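Local coordinates for glycine cleavage system H protein (Mycobacterium tuberculosis, PDB 3IFT) that probably shuttles the methylamine group of glycine from the P protein to the T protein of the glycine cleavage system on a covalently bound lipoyl arm, at residues 44-56 / 97-111. Sequence-based numbering, arbitrary orientation.
Sequences ALGDVVFVQLPVI and PQLVNSDPYGAGWLL
The side-chain amide of N101, on the short helix 99-102, clasps the backbone where helix 39-45 passes into strand 48-52, an outer strand of the three-stranded antiparallel sheet (48-52, 65-71, 75-79) in the lipoyl-binding fold. From CB, the N101 side chain heads toward this link; CG, beside its own backbone N (chi1 -57°), sets the amide between G46 and V48. OD1 accepts V48 N at 2.7 Å in an almost straight bond (174°) that uses a lone pair in the carbonyl plane, and it also lies against D47 CA. ND2 donates to G46 O at 2.9 Å, arriving well above that carbonyl's plane, and binds Q42 OE1 as well, so both ends of the amide are engaged and its rotation is fixed. The link adjoins K73, the predicted lipoylation site, whose NZ bonds to A44 O; no lipoyl group is attached here. Next to it, the Q98 side chain, extended beyond CG, lays its amide nearly parallel over the D47 carboxylate, the planes 18° apart. One water joins Q98 NE2 to V48 O. The two V48 methyls diverge: CG1, anti to the backbone N, meets P97 CB at 3.8 Å, while CG2 turns to V100 CG1 and the N101 amide. Farther along, V51 touches V100 with CG2 and L110 with CG1; L93 of helix 92-95 packs on both V100 and L110. V49 and F50 form a classic bulge opposite E70, and L110 and L111 another opposite V35. L53 CD1 comes within 3.0 Å of L110 O and lies 3.8 Å from L110 CB, the two side chains crossing at about a right angle, and at the far end P54 CD presses tightly on L111 CD2, 3.3 Å away.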
loop_
_atom_site.group_PDB
_atom_site.type_symbol
_atom_site.label_atom_id
_atom_site.label_comp_id
_atom_site.label_asym_id
_atom_site.label_seq_id
_atom_site.Cartn_x
_atom_site.Cartn_y
_atom_site.Cartn_z
ATOM N N ALA A 44 -10.258 -8.319 5.390
ATOM C CA ALA A 44 -10.836 -7.753 6.593
ATOM C C ALA A 44 -11.776 -6.598 6.274
ATOM O O ALA A 44 -12.819 -6.450 6.888
ATOM C CB ALA A 44 -9.743 -7.260 7.516
ATOM N N LEU A 45 -11.366 -5.763 5.335
ATOM C CA LEU A 45 -12.163 -4.609 4.974
ATOM C C LEU A 45 -13.473 -5.040 4.358
ATOM O O LEU A 45 -14.499 -4.444 4.633
ATOM C CB LEU A 45 -11.400 -3.755 3.980
ATOM C CG LEU A 45 -11.888 -2.342 3.723
ATOM C CD1 LEU A 45 -11.672 -1.475 4.968
ATOM C CD2 LEU A 45 -11.098 -1.827 2.488
ATOM N N GLY A 46 -13.424 -6.027 3.481
ATOM C CA GLY A 46 -14.590 -6.402 2.710
ATOM C C GLY A 46 -14.404 -5.926 1.280
ATOM O O GLY A 46 -13.406 -5.273 0.943
ATOM N N ASP A 47 -15.355 -6.258 0.434
ATOM C CA ASP A 47 -15.338 -5.794 -0.940
ATOM C C ASP A 47 -15.180 -4.278 -1.041
ATOM O O ASP A 47 -15.999 -3.498 -0.561
ATOM C CB ASP A 47 -16.609 -6.221 -1.672
ATOM C CG ASP A 47 -16.681 -7.709 -1.894
ATOM O OD1 ASP A 47 -15.645 -8.403 -1.861
ATOM O OD2 ASP A 47 -17.799 -8.175 -2.119
ATOM N N VAL A 48 -14.117 -3.869 -1.712
ATOM C CA VAL A 48 -13.829 -2.484 -1.833
ATOM C C VAL A 48 -14.769 -1.897 -2.851
ATOM O O VAL A 48 -14.838 -2.329 -3.988
ATOM C CB VAL A 48 -12.394 -2.237 -2.225
ATOM C CG1 VAL A 48 -12.158 -0.765 -2.397
ATOM C CG2 VAL A 48 -11.474 -2.854 -1.156
ATOM N N VAL A 49 -15.496 -0.916 -2.382
ATOM C CA VAL A 49 -16.427 -0.178 -3.182
ATOM C C VAL A 49 -15.837 1.175 -3.537
ATOM O O VAL A 49 -16.299 1.816 -4.475
ATOM C CB VAL A 49 -17.738 0.011 -2.410
ATOM C CG1 VAL A 49 -18.318 -1.361 -2.077
ATOM C CG2 VAL A 49 -17.492 0.784 -1.159
ATOM N N PHE A 50 -14.826 1.615 -2.784
ATOM C CA PHE A 50 -14.245 2.930 -3.014
ATOM C C PHE A 50 -12.815 3.025 -2.463
ATOM O O PHE A 50 -12.477 2.434 -1.451
ATOM C CB PHE A 50 -15.144 4.022 -2.444
ATOM C CG PHE A 50 -14.737 5.400 -2.867
ATOM C CD1 PHE A 50 -14.804 5.772 -4.226
ATOM C CD2 PHE A 50 -14.292 6.334 -1.933
ATOM C CE1 PHE A 50 -14.408 7.079 -4.641
ATOM C CE2 PHE A 50 -13.891 7.625 -2.333
ATOM C CZ PHE A 50 -13.947 7.994 -3.688
ATOM N N VAL A 51 -11.986 3.734 -3.207
ATOM C CA VAL A 51 -10.606 3.983 -2.900
ATOM C C VAL A 51 -10.338 5.456 -3.140
ATOM O O VAL A 51 -10.460 5.912 -4.258
ATOM C CB VAL A 51 -9.709 3.177 -3.823
ATOM C CG1 VAL A 51 -8.265 3.535 -3.588
ATOM C CG2 VAL A 51 -9.928 1.673 -3.576
ATOM N N GLN A 52 -10.018 6.198 -2.087
ATOM C CA GLN A 52 -9.621 7.575 -2.233
ATOM C C GLN A 52 -8.122 7.574 -2.183
ATOM O O GLN A 52 -7.534 7.218 -1.163
ATOM C CB GLN A 52 -10.190 8.490 -1.147
ATOM C CG GLN A 52 -10.007 9.972 -1.492
ATOM C CD GLN A 52 -10.620 10.342 -2.855
ATOM O OE1 GLN A 52 -9.932 10.386 -3.894
ATOM N NE2 GLN A 52 -11.929 10.576 -2.855
ATOM N N LEU A 53 -7.523 7.932 -3.314
ATOM C CA LEU A 53 -6.085 8.034 -3.437
ATOM C C LEU A 53 -5.667 9.477 -3.641
ATOM O O LEU A 53 -6.464 10.307 -4.057
ATOM C CB LEU A 53 -5.609 7.156 -4.595
ATOM C CG LEU A 53 -5.693 5.681 -4.177
ATOM C CD1 LEU A 53 -5.218 4.730 -5.239
ATOM C CD2 LEU A 53 -4.926 5.492 -2.875
ATOM N N PRO A 54 -4.401 9.785 -3.327
ATOM C CA PRO A 54 -4.005 11.153 -3.489
ATOM C C PRO A 54 -3.712 11.415 -4.953
ATOM O O PRO A 54 -3.639 10.498 -5.750
ATOM C CB PRO A 54 -2.740 11.250 -2.640
ATOM C CG PRO A 54 -2.156 9.902 -2.714
ATOM C CD PRO A 54 -3.249 8.924 -3.003
ATOM N N VAL A 55 -3.547 12.683 -5.277
ATOM C CA VAL A 55 -3.346 13.129 -6.628
ATOM C C VAL A 55 -1.912 12.826 -6.994
ATOM O O VAL A 55 -1.024 12.936 -6.143
ATOM C CB VAL A 55 -3.720 14.629 -6.659
ATOM C CG1 VAL A 55 -3.132 15.345 -7.831
ATOM C CG2 VAL A 55 -5.253 14.732 -6.604
ATOM N N ILE A 56 -1.669 12.433 -8.247
ATOM C CA ILE A 56 -0.297 12.266 -8.708
ATOM C C ILE A 56 0.423 13.607 -8.604
ATOM O O ILE A 56 -0.122 14.643 -8.943
ATOM C CB ILE A 56 -0.189 11.705 -10.117
ATOM C CG1 ILE A 56 -0.625 10.238 -10.084
ATOM C CG2 ILE A 56 1.282 11.846 -10.695
ATOM C CD1 ILE A 56 -0.617 9.581 -11.436
ATOM N N PRO A 97 -12.856 -1.382 -8.215
ATOM C CA PRO A 97 -12.163 -1.287 -6.926
ATOM C C PRO A 97 -11.902 -2.664 -6.294
ATOM O O PRO A 97 -10.917 -2.830 -5.561
ATOM C CB PRO A 97 -13.121 -0.422 -6.078
ATOM C CG PRO A 97 -14.488 -0.513 -6.787
ATOM C CD PRO A 97 -14.100 -0.568 -8.233
ATOM N N GLN A 98 -12.735 -3.662 -6.612
ATOM C CA GLN A 98 -12.530 -4.985 -6.042
ATOM C C GLN A 98 -11.289 -5.692 -6.566
ATOM O O GLN A 98 -10.963 -6.747 -6.093
ATOM C CB GLN A 98 -13.751 -5.878 -6.223
ATOM C CG GLN A 98 -14.860 -5.538 -5.228
ATOM C CD GLN A 98 -16.098 -6.390 -5.424
ATOM O OE1 GLN A 98 -16.009 -7.527 -5.890
ATOM N NE2 GLN A 98 -17.246 -5.834 -5.115
ATOM N N LEU A 99 -10.586 -5.104 -7.513
ATOM C CA LEU A 99 -9.209 -5.534 -7.812
ATOM C C LEU A 99 -8.350 -5.564 -6.566
ATOM O O LEU A 99 -7.435 -6.382 -6.447
ATOM C CB LEU A 99 -8.557 -4.620 -8.845
ATOM C CG LEU A 99 -9.094 -4.761 -10.270
ATOM C CD1 LEU A 99 -8.564 -3.640 -11.135
ATOM C CD2 LEU A 99 -8.707 -6.132 -10.833
ATOM N N VAL A 100 -8.601 -4.630 -5.663
ATOM C CA VAL A 100 -7.895 -4.596 -4.379
ATOM C C VAL A 100 -8.143 -5.900 -3.628
ATOM O O VAL A 100 -7.229 -6.522 -3.075
ATOM C CB VAL A 100 -8.348 -3.365 -3.556
ATOM C CG1 VAL A 100 -7.679 -3.342 -2.200
ATOM C CG2 VAL A 100 -8.017 -2.085 -4.306
ATOM N N ASN A 101 -9.385 -6.358 -3.659
ATOM C CA ASN A 101 -9.736 -7.641 -3.027
ATOM C C ASN A 101 -9.284 -8.847 -3.824
ATOM O O ASN A 101 -8.780 -9.812 -3.281
ATOM C CB ASN A 101 -11.250 -7.758 -2.913
ATOM C CG ASN A 101 -11.854 -6.658 -2.162
ATOM O OD1 ASN A 101 -12.539 -5.805 -2.736
ATOM N ND2 ASN A 101 -11.683 -6.677 -0.841
ATOM N N SER A 102 -9.491 -8.820 -5.131
ATOM C CA SER A 102 -9.184 -10.030 -5.926
ATOM C C SER A 102 -7.709 -10.159 -6.153
ATOM O O SER A 102 -7.192 -11.262 -6.325
ATOM C CB SER A 102 -9.864 -9.967 -7.283
ATOM O OG SER A 102 -9.382 -8.815 -7.990
ATOM N N ASP A 103 -7.004 -9.042 -6.183
ATOM C CA ASP A 103 -5.608 -9.161 -6.536
ATOM C C ASP A 103 -4.772 -8.103 -5.814
ATOM O O ASP A 103 -4.155 -7.257 -6.445
ATOM C CB ASP A 103 -5.478 -9.113 -8.059
ATOM C CG ASP A 103 -4.096 -9.448 -8.535
ATOM O OD1 ASP A 103 -3.311 -10.069 -7.774
ATOM O OD2 ASP A 103 -3.784 -9.043 -9.667
ATOM N N PRO A 104 -4.753 -8.175 -4.478
ATOM C CA PRO A 104 -4.245 -7.074 -3.645
ATOM C C PRO A 104 -2.808 -6.690 -3.923
ATOM O O PRO A 104 -2.451 -5.540 -3.772
ATOM C CB PRO A 104 -4.377 -7.623 -2.220
ATOM C CG PRO A 104 -4.524 -9.092 -2.382
ATOM C CD PRO A 104 -5.240 -9.298 -3.651
ATOM N N TYR A 105 -2.013 -7.664 -4.329
ATOM C CA TYR A 105 -0.610 -7.467 -4.667
ATOM C C TYR A 105 -0.348 -7.277 -6.154
ATOM O O TYR A 105 0.785 -7.078 -6.537
ATOM C CB TYR A 105 0.202 -8.630 -4.176
ATOM C CG TYR A 105 0.017 -8.876 -2.722
ATOM C CD1 TYR A 105 0.403 -7.922 -1.793
ATOM C CD2 TYR A 105 -0.580 -10.055 -2.261
ATOM C CE1 TYR A 105 0.243 -8.136 -0.441
ATOM C CE2 TYR A 105 -0.755 -10.261 -0.911
ATOM C CZ TYR A 105 -0.331 -9.302 -0.009
ATOM O OH TYR A 105 -0.489 -9.479 1.326
ATOM N N GLY A 106 -1.379 -7.345 -6.989
ATOM C CA GLY A 106 -1.165 -7.322 -8.444
ATOM C C GLY A 106 -1.887 -6.129 -8.988
ATOM O O GLY A 106 -1.471 -4.998 -8.760
ATOM N N ALA A 107 -3.017 -6.391 -9.653
ATOM C CA ALA A 107 -3.815 -5.376 -10.318
ATOM C C ALA A 107 -4.535 -4.493 -9.317
ATOM O O ALA A 107 -5.075 -3.482 -9.683
ATOM C CB ALA A 107 -4.868 -6.074 -11.250
ATOM N N GLY A 108 -4.577 -4.911 -8.055
ATOM C CA GLY A 108 -5.227 -4.146 -7.034
ATOM C C GLY A 108 -4.314 -3.162 -6.354
ATOM O O GLY A 108 -4.708 -2.576 -5.370
ATOM N N TRP A 109 -3.084 -3.005 -6.838
ATOM C CA TRP A 109 -2.165 -1.975 -6.325
ATOM C C TRP A 109 -2.838 -0.599 -6.296
ATOM O O TRP A 109 -3.766 -0.307 -7.051
ATOM C CB TRP A 109 -0.872 -1.937 -7.161
ATOM C CG TRP A 109 -1.095 -1.413 -8.575
ATOM C CD1 TRP A 109 -1.552 -2.113 -9.640
ATOM C CD2 TRP A 109 -0.879 -0.082 -9.033
ATOM N NE1 TRP A 109 -1.637 -1.301 -10.737
ATOM C CE2 TRP A 109 -1.228 -0.047 -10.389
ATOM C CE3 TRP A 109 -0.413 1.093 -8.427
ATOM C CZ2 TRP A 109 -1.118 1.122 -11.163
ATOM C CZ3 TRP A 109 -0.329 2.249 -9.194
ATOM C CH2 TRP A 109 -0.652 2.246 -10.537
ATOM N N LEU A 110 -2.419 0.249 -5.375
ATOM C CA LEU A 110 -3.083 1.535 -5.207
ATOM C C LEU A 110 -2.337 2.669 -5.874
ATOM O O LEU A 110 -2.931 3.447 -6.600
ATOM C CB LEU A 110 -3.241 1.852 -3.726
ATOM C CG LEU A 110 -3.980 0.724 -3.019
ATOM C CD1 LEU A 110 -4.004 1.045 -1.586
ATOM C CD2 LEU A 110 -5.413 0.506 -3.573
ATOM N N LEU A 111 -1.051 2.774 -5.579
ATOM C CA LEU A 111 -0.268 3.921 -6.005
ATOM C C LEU A 111 1.204 3.642 -5.898
ATOM O O LEU A 111 1.632 2.659 -5.280
ATOM C CB LEU A 111 -0.610 5.162 -5.174
ATOM C CG LEU A 111 -0.353 5.221 -3.672
ATOM C CD1 LEU A 111 1.123 5.196 -3.337
ATOM C CD2 LEU A 111 -0.963 6.532 -3.112
HETATM O O HOH W 1 -17.251 -3.216 -4.859
#